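PDB 4F4F: threonine synthase from Brucella melitensis bv. 1, which probably catalyses the last step of threonine biosynthesis, the pyridoxal 5'-phosphate-dependent conversion of O-phospho-L-homoserine and water into L-threonine and phosphate. Local coordinates for residues Gly32-Pro37 and Ser318-Arg323; Pro277-Ile282 and Gly405-Val410. One frame throughout, in Å; residues are numbered along the deposited sequence.

How the contacts relate
The four segments alternate along the chain, 32-37, 277-282, 318-323 and 405-410, so each contact bridges a span that includes one segment of the other. Their centres lie 25 Å apart and their nearest atoms about 11 Å, without touching. Contact 1 is buried and ties strand 35-37 of the N-terminal region to the start of helix 321-328, close to the cofactor pocket. Contact 2 lies further out, on the six-stranded mixed sheet, where strands 278-285 and 409-413 flank strand 253-258. Helix 263-274, which covers Leu-36 and Arg-323 of contact 1, connects strands 253-258 and 278-285. Contact 1 thus borders the cofactor site, whereas in contact 2 the Ile-282 side chain is about 12 Å from the cofactor.

Contact 1. Residues Gly32-Pro37 and Ser318-Arg323; sequences GGLYLP and SSNFER
The guanidinium of Arg-323 lies with one face against Leu-34 and its edge on the backbone of strand 35-37. Leu-34 CB sits 3.7 Å above the guanidinium plane, over its centre, and the two side chains cross at about a right angle. Leu-34 CD1 reaches on to the carbonyl O of Ser-319, at 3.6 Å. Leu-36 crosses the arginine stem obliquely, its CD2 3.5 Å from Arg-323 CD.

Extended from CG to NE, the arginine chain delivers its head side-on to one carbonyl: Tyr-35 O takes NH2 at 2.7 Å on an in-plane lone pair (N-H...O 151°) and NE at 3.1 Å from above the carbonyl plane. By hydrogen-bonding Ile-227 O and, weakly, Asn-320 OD1, NH1 fixes the rotation of the head; the Asn-320 amide has its stronger polar partner in Ser-226.

Glu-322 OE2 forms a salt bridge with Arg-12 and a hydrogen bond with Thr-11 OG1, while a water links OE1 to Gly-32 O. Ser-319 N and Ser-318 OG bond Asn-261 and Gly-260 of the cofactor site. The oxygens identified around the guanidinium are uncharged, so its buried charge probably rests on dipoles as it joins strand 35-37 to the pocket's second shell.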
loop_
_atom_site.group_PDB
_atom_site.type_symbol
_atom_site.label_atom_id
_atom_site.label_comp_id
_atom_site.label_asym_id
_atom_site.label_seq_id
_atom_site.Cartn_x
_atom_site.Cartn_y
_atom_site.Cartn_z
ATOM N N GLY A 32 -10.401 -4.538 -17.583
ATOM C CA GLY A 32 -10.047 -5.381 -16.481
ATOM C C GLY A 32 -8.611 -5.266 -16.006
ATOM O O GLY A 32 -8.255 -5.868 -15.014
ATOM N N GLY A 33 -7.784 -4.502 -16.708
ATOM C CA GLY A 33 -6.433 -4.275 -16.309
ATOM C C GLY A 33 -6.190 -3.126 -15.365
ATOM O O GLY A 33 -7.127 -2.497 -14.857
ATOM N N LEU A 34 -4.902 -2.866 -15.159
ATOM C CA LEU A 34 -4.433 -1.890 -14.218
ATOM C C LEU A 34 -3.698 -0.798 -14.974
ATOM O O LEU A 34 -2.979 -1.073 -15.937
ATOM C CB LEU A 34 -3.500 -2.543 -13.209
ATOM C CG LEU A 34 -4.085 -3.722 -12.415
ATOM C CD1 LEU A 34 -2.988 -4.357 -11.554
ATOM C CD2 LEU A 34 -5.239 -3.228 -11.586
ATOM N N TYR A 35 -3.883 0.441 -14.529
ATOM C CA TYR A 35 -3.213 1.574 -15.175
ATOM C C TYR A 35 -1.748 1.766 -14.775
ATOM O O TYR A 35 -1.389 1.655 -13.608
ATOM C CB TYR A 35 -4.025 2.866 -14.960
ATOM C CG TYR A 35 -5.144 2.983 -15.949
ATOM C CD1 TYR A 35 -4.864 3.219 -17.277
ATOM C CD2 TYR A 35 -6.476 2.856 -15.577
ATOM C CE1 TYR A 35 -5.846 3.309 -18.222
ATOM C CE2 TYR A 35 -7.498 2.975 -16.519
ATOM C CZ TYR A 35 -7.178 3.222 -17.847
ATOM O OH TYR A 35 -8.150 3.346 -18.849
ATOM N N LEU A 36 -0.921 2.065 -15.776
ATOM C CA LEU A 36 0.487 2.384 -15.589
ATOM C C LEU A 36 0.875 3.553 -16.472
ATOM O O LEU A 36 0.266 3.766 -17.510
ATOM C CB LEU A 36 1.378 1.207 -15.971
ATOM C CG LEU A 36 1.464 0.024 -15.032
ATOM C CD1 LEU A 36 2.171 -1.152 -15.757
ATOM C CD2 LEU A 36 2.183 0.422 -13.745
ATOM N N PRO A 37 1.912 4.315 -16.067
ATOM C CA PRO A 37 2.381 5.374 -16.920
ATOM C C PRO A 37 2.791 4.892 -18.290
ATOM O O PRO A 37 3.384 3.849 -18.405
ATOM C CB PRO A 37 3.589 5.966 -16.181
ATOM C CG PRO A 37 3.637 5.341 -14.894
ATOM C CD PRO A 37 2.599 4.287 -14.763
ATOM N N SER A 318 -1.592 -11.769 -5.509
ATOM C CA SER A 318 -0.991 -10.480 -5.261
ATOM C C SER A 318 -1.531 -9.469 -6.297
ATOM O O SER A 318 -1.158 -9.525 -7.469
ATOM C CB SER A 318 0.514 -10.622 -5.344
ATOM O OG SER A 318 1.159 -9.444 -4.968
ATOM N N SER A 319 -2.368 -8.550 -5.844
ATOM C CA SER A 319 -3.191 -7.757 -6.756
ATOM C C SER A 319 -2.387 -6.904 -7.768
ATOM O O SER A 319 -2.806 -6.736 -8.900
ATOM C CB SER A 319 -4.160 -6.882 -5.960
ATOM O OG SER A 319 -3.453 -5.791 -5.374
ATOM N N ASN A 320 -1.222 -6.407 -7.391
ATOM C CA ASN A 320 -0.436 -5.580 -8.303
ATOM C C ASN A 320 0.668 -6.307 -9.044
ATOM O O ASN A 320 1.397 -5.700 -9.818
ATOM C CB ASN A 320 0.153 -4.414 -7.541
ATOM C CG ASN A 320 -0.909 -3.444 -7.096
ATOM O OD1 ASN A 320 -1.546 -2.837 -7.924
ATOM N ND2 ASN A 320 -1.134 -3.332 -5.801
ATOM N N PHE A 321 0.794 -7.615 -8.816
ATOM C CA PHE A 321 1.825 -8.394 -9.557
ATOM C C PHE A 321 1.653 -8.253 -11.080
ATOM O O PHE A 321 2.631 -8.218 -11.824
ATOM C CB PHE A 321 1.766 -9.858 -9.140
ATOM C CG PHE A 321 2.888 -10.700 -9.678
ATOM C CD1 PHE A 321 4.206 -10.382 -9.419
ATOM C CD2 PHE A 321 2.609 -11.837 -10.408
ATOM C CE1 PHE A 321 5.240 -11.183 -9.902
ATOM C CE2 PHE A 321 3.629 -12.617 -10.908
ATOM C CZ PHE A 321 4.944 -12.300 -10.645
ATOM N N GLU A 322 0.406 -8.123 -11.515
ATOM C CA GLU A 322 0.065 -7.883 -12.918
ATOM C C GLU A 322 0.791 -6.689 -13.515
ATOM O O GLU A 322 1.132 -6.733 -14.695
ATOM C CB GLU A 322 -1.468 -7.731 -13.102
ATOM C CG GLU A 322 -1.907 -7.395 -14.527
ATOM C CD GLU A 322 -3.417 -7.362 -14.716
ATOM O OE1 GLU A 322 -4.162 -7.823 -13.819
ATOM O OE2 GLU A 322 -3.840 -6.904 -15.782
ATOM N N ARG A 323 1.058 -5.649 -12.720
ATOM C CA ARG A 323 1.789 -4.507 -13.241
ATOM C C ARG A 323 3.210 -4.947 -13.607
ATOM O O ARG A 323 3.724 -4.598 -14.698
ATOM C CB ARG A 323 1.785 -3.331 -12.267
ATOM C CG ARG A 323 0.509 -2.541 -12.272
ATOM C CD ARG A 323 0.516 -1.430 -11.220
ATOM N NE ARG A 323 -0.467 -0.385 -11.519
ATOM C CZ ARG A 323 -1.634 -0.229 -10.905
ATOM N NH1 ARG A 323 -2.035 -1.025 -9.916
ATOM N NH2 ARG A 323 -2.450 0.736 -11.273
HETATM O O HOH W 1 -6.336 -6.189 -13.039
#

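Contact 2. Residues Pro277-Ile282 and Gly405-Val410; sequences PIEQLI and GTAPMV
Glu-279 and Met-409 both hold CG anti to the backbone N (chi1 170° and -179°), yet they meet the opposite segment by different means: Glu-279 runs on extended to Ala-407, whereas Met-409 is bent at chi2 and chi3, bringing its methyl group to Ile-282. The setting is the mixed sheet of a fold type II (tryptophan synthase beta-like) pyridoxal-phosphate enzyme, in which strands 278-285 and 409-413 run parallel to strand 253-258 on its two sides. The segments therefore meet by side chains reaching across an intervening strand, with Ser-254 and Thr-256 of that strand beneath them.

At the more solvent-accessible end, the carboxylate of Glu-279 lies against the methyl of Ala-407, whose CB is 3.2 Å from OE1. The same OE1 accepts a weak hydrogen bond from Ala-407 N at 3.4 Å. It also approaches Gly-405 CA to 3.5 Å, at a position where a side chain would collide with the carboxylate. The other oxygen, OE2, takes a hydrogen bond from a water at 2.6 Å, and that water is weakly linked to Thr-406 OG1.

Gln-280 anchors the strand to the end of helix 390-402 and the loop after it: its OE1 accepts from Ser-404 N, and its NE2 donates to Lys-402 O. Deeper in, helix 390-402 covers the apolar pair, with Val-398 on Ile-282 and Ala-399 on Met-409. Ile-282 holds CG1 anti to its carbonyl carbon and, crossing Met-409 at about a right angle, places CD1 3.6 Å from Met-409 CE.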
loop_
_atom_site.group_PDB
_atom_site.type_symbol
_atom_site.label_atom_id
_atom_site.label_comp_id
_atom_site.label_asym_id
_atom_site.label_seq_id
_atom_site.Cartn_x
_atom_site.Cartn_y
_atom_site.Cartn_z
ATOM N N PRO A 277 19.494 4.504 -8.596
ATOM C CA PRO A 277 20.335 3.314 -8.648
ATOM C C PRO A 277 20.005 2.277 -7.559
ATOM O O PRO A 277 20.262 2.508 -6.376
ATOM C CB PRO A 277 21.738 3.882 -8.462
ATOM C CG PRO A 277 21.628 5.278 -8.973
ATOM C CD PRO A 277 20.317 5.726 -8.424
ATOM N N ILE A 278 19.436 1.158 -7.973
ATOM C CA ILE A 278 18.982 0.131 -7.041
ATOM C C ILE A 278 19.661 -1.147 -7.452
ATOM O O ILE A 278 19.775 -1.462 -8.659
ATOM C CB ILE A 278 17.436 0.006 -7.029
ATOM C CG1 ILE A 278 16.818 1.211 -6.298
ATOM C CG2 ILE A 278 16.950 -1.264 -6.348
ATOM C CD1 ILE A 278 15.305 1.263 -6.344
ATOM N N GLU A 279 20.132 -1.884 -6.469
ATOM C CA GLU A 279 20.824 -3.137 -6.725
ATOM C C GLU A 279 19.773 -4.246 -6.651
ATOM O O GLU A 279 19.245 -4.662 -7.681
ATOM C CB GLU A 279 22.007 -3.292 -5.761
ATOM C CG GLU A 279 22.701 -4.657 -5.726
ATOM C CD GLU A 279 24.064 -4.621 -5.007
ATOM O OE1 GLU A 279 24.298 -5.246 -3.902
ATOM O OE2 GLU A 279 24.928 -3.955 -5.578
ATOM N N GLN A 280 19.381 -4.659 -5.448
ATOM C CA GLN A 280 18.362 -5.690 -5.298
ATOM C C GLN A 280 17.045 -5.107 -4.840
ATOM O O GLN A 280 17.020 -4.168 -4.006
ATOM C CB GLN A 280 18.783 -6.697 -4.251
ATOM C CG GLN A 280 19.957 -7.604 -4.615
ATOM C CD GLN A 280 20.265 -8.600 -3.495
ATOM O OE1 GLN A 280 20.921 -8.264 -2.506
ATOM N NE2 GLN A 280 19.789 -9.820 -3.645
ATOM N N LEU A 281 15.967 -5.665 -5.379
ATOM C CA LEU A 281 14.636 -5.508 -4.839
ATOM C C LEU A 281 14.220 -6.899 -4.362
ATOM O O LEU A 281 14.233 -7.856 -5.152
ATOM C CB LEU A 281 13.663 -4.972 -5.899
ATOM C CG LEU A 281 13.840 -3.534 -6.377
ATOM C CD1 LEU A 281 13.046 -3.295 -7.659
ATOM C CD2 LEU A 281 13.404 -2.565 -5.266
ATOM N N ILE A 282 13.926 -7.038 -3.075
ATOM C CA ILE A 282 13.698 -8.375 -2.499
ATOM C C ILE A 282 12.290 -8.412 -1.943
ATOM O O ILE A 282 11.896 -7.562 -1.114
ATOM C CB ILE A 282 14.743 -8.708 -1.406
ATOM C CG1 ILE A 282 16.162 -8.576 -1.973
ATOM C CG2 ILE A 282 14.503 -10.112 -0.861
ATOM C CD1 ILE A 282 17.293 -8.925 -0.995
ATOM N N GLY A 405 25.780 -8.809 -2.191
ATOM C CA GLY A 405 26.474 -7.670 -2.715
ATOM C C GLY A 405 26.928 -6.767 -1.617
ATOM O O GLY A 405 26.788 -7.059 -0.419
ATOM N N THR A 406 27.496 -5.658 -2.052
ATOM C CA THR A 406 28.078 -4.703 -1.165
ATOM C C THR A 406 27.109 -3.540 -0.909
ATOM O O THR A 406 27.351 -2.736 -0.030
ATOM C CB THR A 406 29.401 -4.184 -1.764
ATOM O OG1 THR A 406 29.121 -3.309 -2.854
ATOM C CG2 THR A 406 30.236 -5.373 -2.293
ATOM N N ALA A 407 26.011 -3.453 -1.649
ATOM C CA ALA A 407 25.071 -2.359 -1.424
ATOM C C ALA A 407 24.518 -2.356 0.001
ATOM O O ALA A 407 24.268 -3.416 0.568
ATOM C CB ALA A 407 23.919 -2.416 -2.416
ATOM N N PRO A 408 24.250 -1.161 0.552
ATOM C CA PRO A 408 23.495 -1.088 1.786
ATOM C C PRO A 408 22.069 -1.585 1.590
ATOM O O PRO A 408 21.464 -1.362 0.527
ATOM C CB PRO A 408 23.439 0.407 2.068
ATOM C CG PRO A 408 23.571 1.043 0.736
ATOM C CD PRO A 408 24.513 0.185 -0.004
ATOM N N MET A 409 21.565 -2.271 2.613
ATOM C CA MET A 409 20.211 -2.825 2.596
ATOM C C MET A 409 19.277 -1.986 3.462
ATOM O O MET A 409 19.542 -1.736 4.656
ATOM C CB MET A 409 20.242 -4.269 3.121
ATOM C CG MET A 409 18.880 -4.960 3.124
ATOM S SD MET A 409 18.116 -5.046 1.490
ATOM C CE MET A 409 19.098 -6.341 0.760
ATOM N N VAL A 410 18.165 -1.592 2.868
ATOM C CA VAL A 410 17.116 -0.916 3.545
ATOM C C VAL A 410 15.933 -1.863 3.596
ATOM O O VAL A 410 15.459 -2.361 2.541
ATOM C CB VAL A 410 16.731 0.342 2.786
ATOM C CG1 VAL A 410 15.529 1.000 3.462
ATOM C CG2 VAL A 410 17.938 1.301 2.696
HETATM O O HOH W 2 26.593 -2.096 -4.847
#